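Long-range contacts in designed helical repeat protein (Synthetic construct, PDB 5CWD), which forms a computationally designed, all-helical repeat scaffold cross-linked by disulfides, with no known catalytic or binding function: residues A[5-10]-A[35-40]; A[17-22]-A[66-71]; A[51-56]-A[74-79]; A[59-64]-A[108-113]; A[96-101]-A[134-139]. One frame throughout, in Å; residues are numbered along the deposited sequence.

Contact 1. Residues A[5-10]-A[35-40]; sequences EDARST and LEVAKQ
T10 and V37 meet tip to tip across the two helices and carry most of the contact. V37 CG1 lies 3.7 Å from T10 OG1, and the second valine methyl, CG2, faces T10 CG2 at 3.9 Å. With CG1 anti to the backbone N (chi1 173°), that branch also comes over the backbone of helix 4-20, 3.8 Å from A7 CA. A7 fills the next place: its CB packs on the opposing main chain, 3.9 Å from A38 CA, at the level where the backbones come nearest, the CA atoms of A7 and A38 facing each other. The two segments form an antiparallel pair of neighbouring helices, the plain helical hairpin on which this designed repeat fold is built; their axes approach to 8.5 Å and their directions differ by 174°. What positions the threonine is a bond inside its own helix. T10 OG1 donates to D6 O at 2.6 Å, from 41° above the carbonyl plane, while the helical bond from T10 N reaches the same D6 O at 2.8 Å. One oxygen is thus gripped twice, and the hydroxyl and CG2 of T10 are held in the rotation that presents both to V37. Further out, A7 leans on A41 and M43 of the loop that follows helix 24-40, and A38 rests on A48 of helix 45-63.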
# COMPACT_ATOMS: atom_id res chain seq x y z
N GLU A 5 13.44 6.06 14.04
CA GLU A 5 12.93 7.09 13.14
C GLU A 5 13.77 7.15 11.87
O GLU A 5 13.25 7.33 10.76
CB GLU A 5 12.90 8.44 13.84
CG GLU A 5 11.96 8.48 15.04
CD GLU A 5 10.52 8.16 14.66
OE1 GLU A 5 10.10 8.51 13.54
OE2 GLU A 5 9.80 7.57 15.50
N ASP A 6 15.08 7.00 12.03
CA ASP A 6 15.99 6.89 10.89
C ASP A 6 15.58 5.71 10.02
O ASP A 6 15.54 5.82 8.80
CB ASP A 6 17.43 6.71 11.35
CG ASP A 6 18.09 8.02 11.73
OD1 ASP A 6 18.00 8.99 10.94
OD2 ASP A 6 18.70 8.08 12.82
N ALA A 7 15.29 4.58 10.65
CA ALA A 7 14.93 3.37 9.93
C ALA A 7 13.63 3.57 9.15
O ALA A 7 13.56 3.24 7.96
CB ALA A 7 14.80 2.20 10.89
N ARG A 8 12.61 4.10 9.82
CA ARG A 8 11.34 4.41 9.15
C ARG A 8 11.56 5.34 7.97
O ARG A 8 11.09 5.09 6.86
CB ARG A 8 10.35 5.04 10.13
CG ARG A 8 9.60 4.06 11.01
CD ARG A 8 8.34 4.69 11.58
NE ARG A 8 7.65 3.81 12.52
CZ ARG A 8 7.80 3.83 13.84
NH1 ARG A 8 8.63 4.69 14.41
NH2 ARG A 8 7.11 2.98 14.59
N SER A 9 12.27 6.44 8.23
CA SER A 9 12.59 7.41 7.19
C SER A 9 13.27 6.73 6.01
O SER A 9 12.89 6.93 4.86
CB SER A 9 13.48 8.51 7.76
OG SER A 9 13.79 9.47 6.76
N THR A 10 14.27 5.91 6.32
CA THR A 10 15.03 5.21 5.30
C THR A 10 14.14 4.28 4.51
O THR A 10 14.25 4.18 3.29
CB THR A 10 16.18 4.38 5.92
OG1 THR A 10 16.99 5.22 6.75
CG2 THR A 10 17.05 3.77 4.83
N LEU A 35 15.95 -2.91 5.35
CA LEU A 35 16.11 -3.93 6.38
C LEU A 35 17.43 -3.79 7.12
O LEU A 35 17.48 -3.94 8.34
CB LEU A 35 16.01 -5.33 5.77
CG LEU A 35 14.69 -5.73 5.10
CD1 LEU A 35 14.62 -7.24 4.96
CD2 LEU A 35 13.48 -5.21 5.86
N GLU A 36 18.51 -3.51 6.39
CA GLU A 36 19.81 -3.32 7.02
C GLU A 36 19.75 -2.20 8.06
O GLU A 36 20.14 -2.39 9.21
CB GLU A 36 20.89 -3.01 5.98
CG GLU A 36 22.24 -2.68 6.59
CD GLU A 36 23.33 -2.48 5.55
OE1 GLU A 36 23.08 -2.77 4.36
OE2 GLU A 36 24.44 -2.04 5.92
N VAL A 37 19.27 -1.03 7.65
CA VAL A 37 19.16 0.09 8.57
C VAL A 37 18.18 -0.24 9.69
O VAL A 37 18.40 0.15 10.84
CB VAL A 37 18.70 1.38 7.85
CG1 VAL A 37 18.44 2.51 8.85
CG2 VAL A 37 19.76 1.81 6.85
N ALA A 38 17.12 -0.97 9.37
CA ALA A 38 16.18 -1.42 10.39
C ALA A 38 16.87 -2.34 11.39
O ALA A 38 16.55 -2.33 12.58
CB ALA A 38 15.00 -2.11 9.76
N LYS A 39 17.81 -3.14 10.90
CA LYS A 39 18.57 -4.05 11.76
C LYS A 39 19.55 -3.26 12.63
O LYS A 39 19.68 -3.53 13.82
CB LYS A 39 19.33 -5.09 10.92
CG LYS A 39 18.46 -6.16 10.29
CD LYS A 39 19.18 -6.85 9.14
CE LYS A 39 18.26 -7.78 8.36
NZ LYS A 39 18.89 -8.27 7.10
N GLN A 40 20.23 -2.30 12.01
CA GLN A 40 21.14 -1.42 12.74
C GLN A 40 20.38 -0.63 13.79
O GLN A 40 20.81 -0.53 14.94
CB GLN A 40 21.84 -0.46 11.78
CG GLN A 40 22.81 -1.13 10.82
CD GLN A 40 23.46 -0.14 9.87
OE1 GLN A 40 23.16 1.05 9.89
NE2 GLN A 40 24.36 -0.64 9.03

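Contact 2. Residues A[17-22]-A[66-71]; sequences KAAESN and EEVAKI
I71 projects toward the C-terminal end of helix 4-20 and meets A18, A19, S21 and N22 there. Starting at the branch point, I71 CB is 4.2 Å from S21 O. The CG2 methyl, anti to the backbone N, faces two carbonyl oxygens that lie side by side, A18 O at 3.2 Å and S21 O at 3.3 Å. On the other branch, I71 CG1 passes S21 O at 4.1 Å and CD1 comes to the same S21 O at 3.4 Å; a nearly extended chi2 of 162° carries this terminal methyl on to N22 CA, 3.6 Å away. The isoleucine therefore packs largely on main chain, and the break from helical geometry at S21 brings S21 O and N22 to it. S21 OG also bonds back to A18 O at 3.2 Å, from 45° above the carbonyl plane, so that this oxygen has a hydroxyl donor as well as a methyl beside it. One turn earlier in helix 66-83, V68 CG1 meets A19 CB at 3.8 Å, a contact between two apolar side chains. The whole is plain packing of one helix's C-terminal end on the first turns of another in the designed repeat array, with no site involved. Around it, A18 packs on A27 and A30 of helix 24-40, A19 on A59 and V68 on S63 of helix 45-63, while A69 turns to A117 of helix 108-125.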
# COMPACT_ATOMS: atom_id res chain seq x y z
N LYS A 17 11.92 5.66 -3.67
CA LYS A 17 12.97 5.44 -4.66
C LYS A 17 12.72 4.15 -5.45
O LYS A 17 13.03 4.08 -6.64
CB LYS A 17 14.34 5.38 -4.00
CG LYS A 17 14.97 6.74 -3.73
CD LYS A 17 16.36 6.60 -3.12
CE LYS A 17 17.04 7.94 -2.97
NZ LYS A 17 18.38 7.81 -2.33
N ALA A 18 12.17 3.15 -4.78
CA ALA A 18 11.84 1.89 -5.44
C ALA A 18 10.62 2.05 -6.35
O ALA A 18 10.54 1.42 -7.41
CB ALA A 18 11.59 0.80 -4.41
N ALA A 19 9.67 2.88 -5.93
CA ALA A 19 8.46 3.13 -6.71
C ALA A 19 8.77 3.95 -7.96
O ALA A 19 8.21 3.70 -9.03
CB ALA A 19 7.42 3.84 -5.86
N GLU A 20 9.65 4.94 -7.83
CA GLU A 20 10.03 5.78 -8.96
C GLU A 20 10.71 4.98 -10.07
O GLU A 20 10.45 5.21 -11.25
CB GLU A 20 10.96 6.90 -8.48
CG GLU A 20 10.27 7.95 -7.62
CD GLU A 20 11.23 9.01 -7.11
OE1 GLU A 20 12.45 8.86 -7.31
OE2 GLU A 20 10.75 10.00 -6.50
N SER A 21 11.59 4.06 -9.68
CA SER A 21 12.30 3.23 -10.65
C SER A 21 11.42 2.08 -11.12
O SER A 21 10.58 1.58 -10.37
CB SER A 21 13.59 2.68 -10.04
OG SER A 21 13.31 1.77 -8.99
N ASN A 22 11.62 1.65 -12.36
CA ASN A 22 10.87 0.52 -12.91
C ASN A 22 11.67 -0.78 -12.84
O ASN A 22 11.10 -1.86 -12.90
CB ASN A 22 10.46 0.79 -14.36
CG ASN A 22 11.43 1.69 -15.10
OD1 ASN A 22 12.41 1.22 -15.67
ND2 ASN A 22 11.15 2.99 -15.08
N GLU A 66 -0.26 3.96 -13.18
CA GLU A 66 -0.73 2.58 -13.05
C GLU A 66 0.40 1.56 -12.94
O GLU A 66 0.19 0.45 -12.46
CB GLU A 66 -1.62 2.22 -14.24
CG GLU A 66 -2.92 3.01 -14.30
CD GLU A 66 -3.92 2.41 -15.26
OE1 GLU A 66 -3.57 1.45 -15.97
OE2 GLU A 66 -5.07 2.90 -15.30
N GLU A 67 1.60 1.93 -13.40
CA GLU A 67 2.74 1.03 -13.36
C GLU A 67 3.45 1.13 -12.01
O GLU A 67 3.91 0.13 -11.45
CB GLU A 67 3.71 1.34 -14.50
CG GLU A 67 3.05 1.46 -15.87
CD GLU A 67 2.32 0.20 -16.31
OE1 GLU A 67 2.57 -0.87 -15.72
OE2 GLU A 67 1.51 0.27 -17.26
N VAL A 68 3.52 2.35 -11.49
CA VAL A 68 4.10 2.60 -10.18
C VAL A 68 3.34 1.78 -9.14
O VAL A 68 3.91 1.38 -8.12
CB VAL A 68 4.06 4.09 -9.80
CG1 VAL A 68 4.70 4.33 -8.45
CG2 VAL A 68 4.77 4.92 -10.86
N ALA A 69 2.07 1.52 -9.41
CA ALA A 69 1.28 0.64 -8.56
C ALA A 69 1.89 -0.76 -8.54
O ALA A 69 2.18 -1.31 -7.47
CB ALA A 69 -0.15 0.59 -9.05
N LYS A 70 2.08 -1.34 -9.72
CA LYS A 70 2.68 -2.67 -9.84
C LYS A 70 4.06 -2.72 -9.19
O LYS A 70 4.38 -3.65 -8.42
CB LYS A 70 2.79 -3.08 -11.30
CG LYS A 70 1.54 -3.74 -11.86
CD LYS A 70 1.84 -4.45 -13.17
CE LYS A 70 0.73 -5.41 -13.55
NZ LYS A 70 1.15 -6.33 -14.64
N ILE A 71 4.88 -1.72 -9.50
CA ILE A 71 6.23 -1.66 -8.95
C ILE A 71 6.17 -1.61 -7.42
O ILE A 71 6.87 -2.36 -6.74
CB ILE A 71 7.01 -0.44 -9.47
CG1 ILE A 71 7.11 -0.48 -11.00
CG2 ILE A 71 8.40 -0.39 -8.87
CD1 ILE A 71 7.47 0.85 -11.63

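Contact 3. Residues A[51-56]-A[74-79]; sequences SFCEAA and KACLEV
The disulfide between C53 and C76 ties two antiparallel neighbours, helix 45-63 and helix 66-83, and is one of four such cross-links in this designed repeat protein. Locally the helices are almost exactly opposed in direction (177°), and their axes approach to 8.9 Å. The bridge forms at the point of nearest backbones, where C53 CA and C76 CA are 4.6 Å apart. Its two SG atoms are bonded at 2.0 Å with a chi3 of 96°, close to the relaxed right-angled twist of a disulfide. The two cysteines enter it differently: C53 SG lies beside its own backbone N, whereas C76 SG is anti to its own. Beside the bridge, F52 and V79 cross obliquely. V79 CG1 sits between the backbone N and the carbonyl carbon (chi1 62°), and this branch bears on the ring, 3.5 Å from F52 CD1. V79 CB stands 4.1 Å above the same ring, displaced toward its rim. One turn before V79, A75 CB touches F52 CE1 at 4.2 Å, while V79 CG1 also comes within 4.2 Å of C53 SG, joining ring, valine and sulfur in one apolar layer. Other helices enclose the pair: F52 leans on A14 and A15 of helix 4-20 and on C34 of helix 24-40, V79 on A31 and L35, and C76 on A90 and F94 of helix 87-105.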
# COMPACT_ATOMS: atom_id res chain seq x y z
N SER A 51 6.16 -0.59 7.36
CA SER A 51 6.28 0.84 7.08
C SER A 51 6.71 1.07 5.63
O SER A 51 6.27 2.02 4.98
CB SER A 51 7.27 1.49 8.04
OG SER A 51 7.21 2.91 7.98
N PHE A 52 7.56 0.17 5.13
CA PHE A 52 7.98 0.21 3.74
C PHE A 52 6.79 0.03 2.80
O PHE A 52 6.62 0.79 1.85
CB PHE A 52 9.03 -0.87 3.47
CG PHE A 52 9.71 -0.75 2.13
CD1 PHE A 52 9.09 -1.19 0.97
CD2 PHE A 52 10.98 -0.20 2.03
CE1 PHE A 52 9.71 -1.08 -0.25
CE2 PHE A 52 11.60 -0.09 0.81
CZ PHE A 52 10.97 -0.54 -0.33
N CYS A 53 5.98 -0.99 3.06
CA CYS A 53 4.81 -1.27 2.24
C CYS A 53 3.80 -0.14 2.28
O CYS A 53 3.25 0.26 1.25
CB CYS A 53 4.14 -2.57 2.68
SG CYS A 53 5.04 -4.05 2.19
N GLU A 54 3.53 0.38 3.48
CA GLU A 54 2.62 1.50 3.62
C GLU A 54 3.15 2.73 2.87
O GLU A 54 2.40 3.39 2.14
CB GLU A 54 2.39 1.82 5.09
CG GLU A 54 1.65 0.73 5.85
CD GLU A 54 1.31 1.11 7.27
OE1 GLU A 54 1.85 2.12 7.77
OE2 GLU A 54 0.50 0.39 7.90
N ALA A 55 4.43 3.03 3.05
CA ALA A 55 5.06 4.12 2.31
C ALA A 55 4.96 3.89 0.80
O ALA A 55 4.68 4.81 0.04
CB ALA A 55 6.51 4.27 2.72
N ALA A 56 5.19 2.65 0.39
CA ALA A 56 5.14 2.27 -1.01
C ALA A 56 3.75 2.49 -1.59
O ALA A 56 3.60 3.02 -2.69
CB ALA A 56 5.56 0.82 -1.18
N LYS A 74 5.11 -5.13 -6.09
CA LYS A 74 6.20 -6.11 -6.08
C LYS A 74 7.26 -5.73 -5.05
O LYS A 74 7.78 -6.60 -4.36
CB LYS A 74 6.84 -6.24 -7.46
CG LYS A 74 8.09 -7.12 -7.45
CD LYS A 74 8.21 -7.97 -8.70
CE LYS A 74 9.34 -8.98 -8.56
NZ LYS A 74 9.40 -9.93 -9.70
N ALA A 75 7.56 -4.44 -4.94
CA ALA A 75 8.54 -3.96 -3.97
C ALA A 75 8.12 -4.29 -2.55
O ALA A 75 8.90 -4.82 -1.75
CB ALA A 75 8.75 -2.47 -4.12
N CYS A 76 6.86 -3.97 -2.23
CA CYS A 76 6.30 -4.31 -0.93
C CYS A 76 6.45 -5.80 -0.67
O CYS A 76 6.95 -6.22 0.39
CB CYS A 76 4.83 -3.91 -0.86
SG CYS A 76 3.96 -4.59 0.57
N LEU A 77 6.01 -6.60 -1.63
CA LEU A 77 6.13 -8.05 -1.49
C LEU A 77 7.59 -8.48 -1.44
O LEU A 77 7.93 -9.50 -0.84
CB LEU A 77 5.40 -8.75 -2.63
CG LEU A 77 3.90 -8.44 -2.71
CD1 LEU A 77 3.29 -9.11 -3.94
CD2 LEU A 77 3.18 -8.88 -1.44
N GLU A 78 8.47 -7.70 -2.07
CA GLU A 78 9.89 -8.01 -2.08
C GLU A 78 10.48 -7.84 -0.69
O GLU A 78 11.09 -8.77 -0.15
CB GLU A 78 10.65 -7.13 -3.07
CG GLU A 78 11.29 -7.90 -4.21
CD GLU A 78 12.37 -8.85 -3.73
OE1 GLU A 78 13.00 -8.56 -2.69
OE2 GLU A 78 12.59 -9.89 -4.38
N VAL A 79 10.31 -6.66 -0.11
CA VAL A 79 10.81 -6.40 1.23
C VAL A 79 10.11 -7.33 2.22
O VAL A 79 10.72 -7.77 3.20
CB VAL A 79 10.61 -4.93 1.66
CG1 VAL A 79 9.14 -4.57 1.71
CG2 VAL A 79 11.27 -4.67 3.01

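Contact 4. Residues A[59-64]-A[108-113]; sequences AAAESN and EEVAKI
The amide of N64 and the carboxylate of E109 lie nearly coplanar, 15° apart, although the two side chains approach at a slant. N64 ND2 points an N-H almost straight at E109 OE1 (169°), but at 3.3 Å the bond is weak. N64 OD1 is 3.6 Å from I113 CG1, 3.7 Å from V110 N and 3.8 Å from V110 CG2, so the amide has its nitrogen end at the carboxylate and its oxygen end over the first turns of helix 108-125. N64 can lean over in this way because it is the first residue after helix 45-63 to leave helical geometry, with a positive phi of 67°, and because its CG is anti to its backbone N. E109 comes to meet it on a side chain extended beyond CG. Beneath the polar pair, the end of helix 45-63 packs on the start of helix 108-125 within the helical repeat array: V110 CG1 approaches A61 CB at 4.2 Å, and I113 CG2 comes to A60 O at 3.6 Å. That oxygen also accepts a hydrogen bond from S63 OG at 2.9 Å, and S63 OG is bonded in turn to D65 N. A61 continues onto A101 of helix 87-105, and I113 onto E66 of helix 66-83. Chemically, the contact sets one weak polar bond at its more exposed margin over buried alanine, valine and isoleucine; a charged E109 would be expected to polarise the N64 amide modestly, while packing supplies most of the joined surface.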
# COMPACT_ATOMS: atom_id res chain seq x y z
N ALA A 59 3.19 6.18 -1.91
CA ALA A 59 3.87 6.67 -3.10
C ALA A 59 3.09 6.32 -4.37
O ALA A 59 2.79 7.19 -5.19
CB ALA A 59 5.27 6.09 -3.18
N ALA A 60 2.76 5.04 -4.51
CA ALA A 60 2.01 4.56 -5.67
C ALA A 60 0.70 5.33 -5.83
O ALA A 60 0.25 5.58 -6.94
CB ALA A 60 1.74 3.08 -5.56
N ALA A 61 0.09 5.69 -4.70
CA ALA A 61 -1.11 6.51 -4.74
C ALA A 61 -0.80 7.91 -5.23
O ALA A 61 -1.37 8.38 -6.21
CB ALA A 61 -1.76 6.56 -3.36
N GLU A 62 0.13 8.59 -4.55
CA GLU A 62 0.46 9.97 -4.88
C GLU A 62 1.09 10.11 -6.26
O GLU A 62 1.09 11.20 -6.83
CB GLU A 62 1.39 10.56 -3.82
CG GLU A 62 0.74 10.71 -2.45
CD GLU A 62 1.71 11.21 -1.39
OE1 GLU A 62 2.68 11.90 -1.75
OE2 GLU A 62 1.49 10.91 -0.20
N SER A 63 1.62 9.02 -6.80
CA SER A 63 2.22 9.04 -8.13
C SER A 63 1.15 9.20 -9.19
O SER A 63 1.35 9.90 -10.19
CB SER A 63 3.01 7.76 -8.39
OG SER A 63 2.14 6.72 -8.81
N ASN A 64 0.02 8.55 -8.97
CA ASN A 64 -1.12 8.60 -9.88
C ASN A 64 -0.81 7.92 -11.22
O ASN A 64 -1.38 8.27 -12.25
CB ASN A 64 -1.54 10.05 -10.12
CG ASN A 64 -2.95 10.17 -10.66
OD1 ASN A 64 -3.84 9.40 -10.29
ND2 ASN A 64 -3.16 11.13 -11.56
N GLU A 108 -10.82 10.64 -7.51
CA GLU A 108 -11.30 9.36 -8.03
C GLU A 108 -10.24 8.63 -8.85
O GLU A 108 -10.17 7.40 -8.84
CB GLU A 108 -12.55 9.56 -8.88
CG GLU A 108 -13.82 9.76 -8.07
CD GLU A 108 -15.08 9.58 -8.90
OE1 GLU A 108 -15.07 8.76 -9.84
OE2 GLU A 108 -16.09 10.26 -8.60
N GLU A 109 -9.43 9.39 -9.58
CA GLU A 109 -8.32 8.81 -10.33
C GLU A 109 -7.42 8.07 -9.35
O GLU A 109 -7.19 6.86 -9.49
CB GLU A 109 -7.53 9.88 -11.06
CG GLU A 109 -8.36 10.79 -11.94
CD GLU A 109 -7.52 11.86 -12.61
OE1 GLU A 109 -6.27 11.77 -12.54
OE2 GLU A 109 -8.10 12.79 -13.20
N VAL A 110 -6.92 8.81 -8.37
CA VAL A 110 -6.07 8.25 -7.33
C VAL A 110 -6.75 7.05 -6.69
O VAL A 110 -6.09 6.07 -6.33
CB VAL A 110 -5.74 9.31 -6.25
CG1 VAL A 110 -4.91 8.70 -5.12
CG2 VAL A 110 -5.01 10.49 -6.86
N ALA A 111 -8.07 7.12 -6.55
CA ALA A 111 -8.84 6.03 -5.94
C ALA A 111 -8.79 4.78 -6.82
O ALA A 111 -8.58 3.67 -6.32
CB ALA A 111 -10.28 6.46 -5.71
N LYS A 112 -8.99 4.96 -8.12
CA LYS A 112 -8.88 3.85 -9.06
C LYS A 112 -7.47 3.27 -9.02
O LYS A 112 -7.30 2.05 -8.97
CB LYS A 112 -9.23 4.32 -10.48
CG LYS A 112 -9.10 3.24 -11.54
CD LYS A 112 -9.56 3.74 -12.89
CE LYS A 112 -9.36 2.69 -13.97
NZ LYS A 112 -9.81 3.17 -15.30
N ILE A 113 -6.48 4.15 -9.05
CA ILE A 113 -5.08 3.74 -8.93
C ILE A 113 -4.88 2.90 -7.67
O ILE A 113 -4.26 1.83 -7.72
CB ILE A 113 -4.12 4.96 -8.90
CG1 ILE A 113 -4.23 5.78 -10.19
CG2 ILE A 113 -2.67 4.52 -8.67
CD1 ILE A 113 -3.81 5.04 -11.46

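Contact 5. Residues A[96-101]-A[134-139]; sequences EAAARA and RSFCEA
S135 meets E96 loosely, its O lying 4.3 Å from E96 CG, while its hydroxyl bonds within its own helix to E131 O. F136 follows and makes the main contact. Its CG is anti to the backbone N (chi1 -167°), and the ring beyond it lies against helix 87-105. There A99 CB stands 3.6 Å above the ring centroid and only 5° off its normal, a CH-pi contact over the middle of the face. A99 CA continues the cover toward the far end, 3.6 Å from F136 CZ, and A98 CB touches F136 CE2 at 4.2 Å. The same methyl of A99 also approaches the F136 main chain, its CB being 3.4 Å from F136 O. C137 turns away from the interface to form its disulfide with C160 of helix 150-167. One turn after S135, A139 closes the contact: its CB packs against A99 CB at 3.9 Å and E96 CG at 4.0 Å. Consistent with the small side chains at the crossing, the axes approach to 8.1 Å, and they run in the same general sense at a crossing angle of -39°. Such close packing of similarly directed helices, each with an antiparallel neighbour, is the stacking expected of a helical repeat array.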
# COMPACT_ATOMS: atom_id res chain seq x y z
N GLU A 96 -4.72 -1.13 2.88
CA GLU A 96 -5.25 -0.17 3.84
C GLU A 96 -4.59 1.20 3.68
O GLU A 96 -5.27 2.22 3.56
CB GLU A 96 -5.08 -0.69 5.27
CG GLU A 96 -5.96 -1.91 5.57
CD GLU A 96 -5.67 -2.53 6.93
OE1 GLU A 96 -4.69 -2.11 7.59
OE2 GLU A 96 -6.42 -3.44 7.33
N ALA A 97 -3.25 1.22 3.66
CA ALA A 97 -2.51 2.47 3.48
C ALA A 97 -2.89 3.14 2.16
O ALA A 97 -3.03 4.36 2.09
CB ALA A 97 -1.02 2.21 3.54
N ALA A 98 -3.05 2.33 1.12
CA ALA A 98 -3.45 2.83 -0.18
C ALA A 98 -4.83 3.47 -0.12
O ALA A 98 -5.05 4.55 -0.67
CB ALA A 98 -3.44 1.70 -1.20
N ALA A 99 -5.75 2.80 0.56
CA ALA A 99 -7.10 3.32 0.71
C ALA A 99 -7.08 4.64 1.47
O ALA A 99 -7.75 5.59 1.10
CB ALA A 99 -7.99 2.32 1.42
N ARG A 100 -6.29 4.68 2.54
CA ARG A 100 -6.17 5.90 3.34
C ARG A 100 -5.61 7.04 2.50
O ARG A 100 -6.18 8.13 2.48
CB ARG A 100 -5.28 5.65 4.56
CG ARG A 100 -5.98 4.86 5.65
CD ARG A 100 -5.19 4.86 6.95
NE ARG A 100 -4.05 3.96 6.91
CZ ARG A 100 -4.10 2.66 7.18
NH1 ARG A 100 -5.26 2.08 7.50
NH2 ARG A 100 -3.00 1.92 7.11
N ALA A 101 -4.50 6.79 1.82
CA ALA A 101 -3.92 7.80 0.94
C ALA A 101 -4.95 8.27 -0.08
O ALA A 101 -5.14 9.47 -0.28
CB ALA A 101 -2.69 7.24 0.24
N ARG A 134 -12.39 -5.80 0.37
CA ARG A 134 -13.10 -5.55 1.62
C ARG A 134 -12.22 -4.75 2.58
O ARG A 134 -12.69 -3.80 3.22
CB ARG A 134 -13.52 -6.87 2.26
CG ARG A 134 -14.58 -6.76 3.33
CD ARG A 134 -15.02 -8.14 3.79
NE ARG A 134 -15.63 -8.12 5.11
CZ ARG A 134 -15.89 -9.21 5.84
NH1 ARG A 134 -15.58 -10.41 5.37
NH2 ARG A 134 -16.45 -9.09 7.03
N SER A 135 -10.95 -5.13 2.68
CA SER A 135 -9.99 -4.41 3.50
C SER A 135 -9.87 -2.96 3.03
O SER A 135 -9.93 -2.03 3.84
CB SER A 135 -8.61 -5.08 3.44
OG SER A 135 -8.69 -6.43 3.88
N PHE A 136 -9.71 -2.78 1.73
CA PHE A 136 -9.63 -1.46 1.12
C PHE A 136 -10.84 -0.60 1.49
O PHE A 136 -10.71 0.47 2.11
CB PHE A 136 -9.52 -1.59 -0.40
CG PHE A 136 -9.12 -0.32 -1.10
CD1 PHE A 136 -10.03 0.72 -1.26
CD2 PHE A 136 -7.85 -0.17 -1.62
CE1 PHE A 136 -9.67 1.88 -1.93
CE2 PHE A 136 -7.48 0.99 -2.28
CZ PHE A 136 -8.39 2.02 -2.43
N CYS A 137 -12.02 -1.09 1.11
CA CYS A 137 -13.25 -0.36 1.35
C CYS A 137 -13.40 -0.04 2.83
O CYS A 137 -13.62 1.11 3.22
CB CYS A 137 -14.46 -1.16 0.86
SG CYS A 137 -16.01 -0.24 0.88
N GLU A 138 -13.25 -1.06 3.67
CA GLU A 138 -13.44 -0.89 5.10
C GLU A 138 -12.42 0.09 5.67
O GLU A 138 -12.73 0.86 6.58
CB GLU A 138 -13.34 -2.23 5.83
CG GLU A 138 -13.84 -2.21 7.27
CD GLU A 138 -15.35 -2.01 7.37
OE1 GLU A 138 -16.03 -1.94 6.32
OE2 GLU A 138 -15.86 -1.94 8.51
N ALA A 139 -11.20 0.08 5.13
CA ALA A 139 -10.18 1.04 5.54
C ALA A 139 -10.64 2.45 5.20
O ALA A 139 -10.57 3.36 6.04
CB ALA A 139 -8.86 0.74 4.87

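In the fold
The five contacts run through one continuous helical array rather than around a known active site or ligand pocket. Contacts 1 and 5 lie on opposite sides of the chain's centre, with their own centres about 25 Å apart. Contact 1 joins contact 3 through L35 CD2 and V79 CG2, 3.6 Å apart, and contact 3 reaches contact 5 where E54 CA meets A97 CB at 3.7 Å. Contacts 2 and 4 are close relatives, each setting a helix end against an EEVAKI sequence; their centres are about 12 Å apart, and E66 CG touches I113 CD1 at 3.6 Å. A61 CB and A101 CB, 3.8 Å apart, connect contacts 4 and 5.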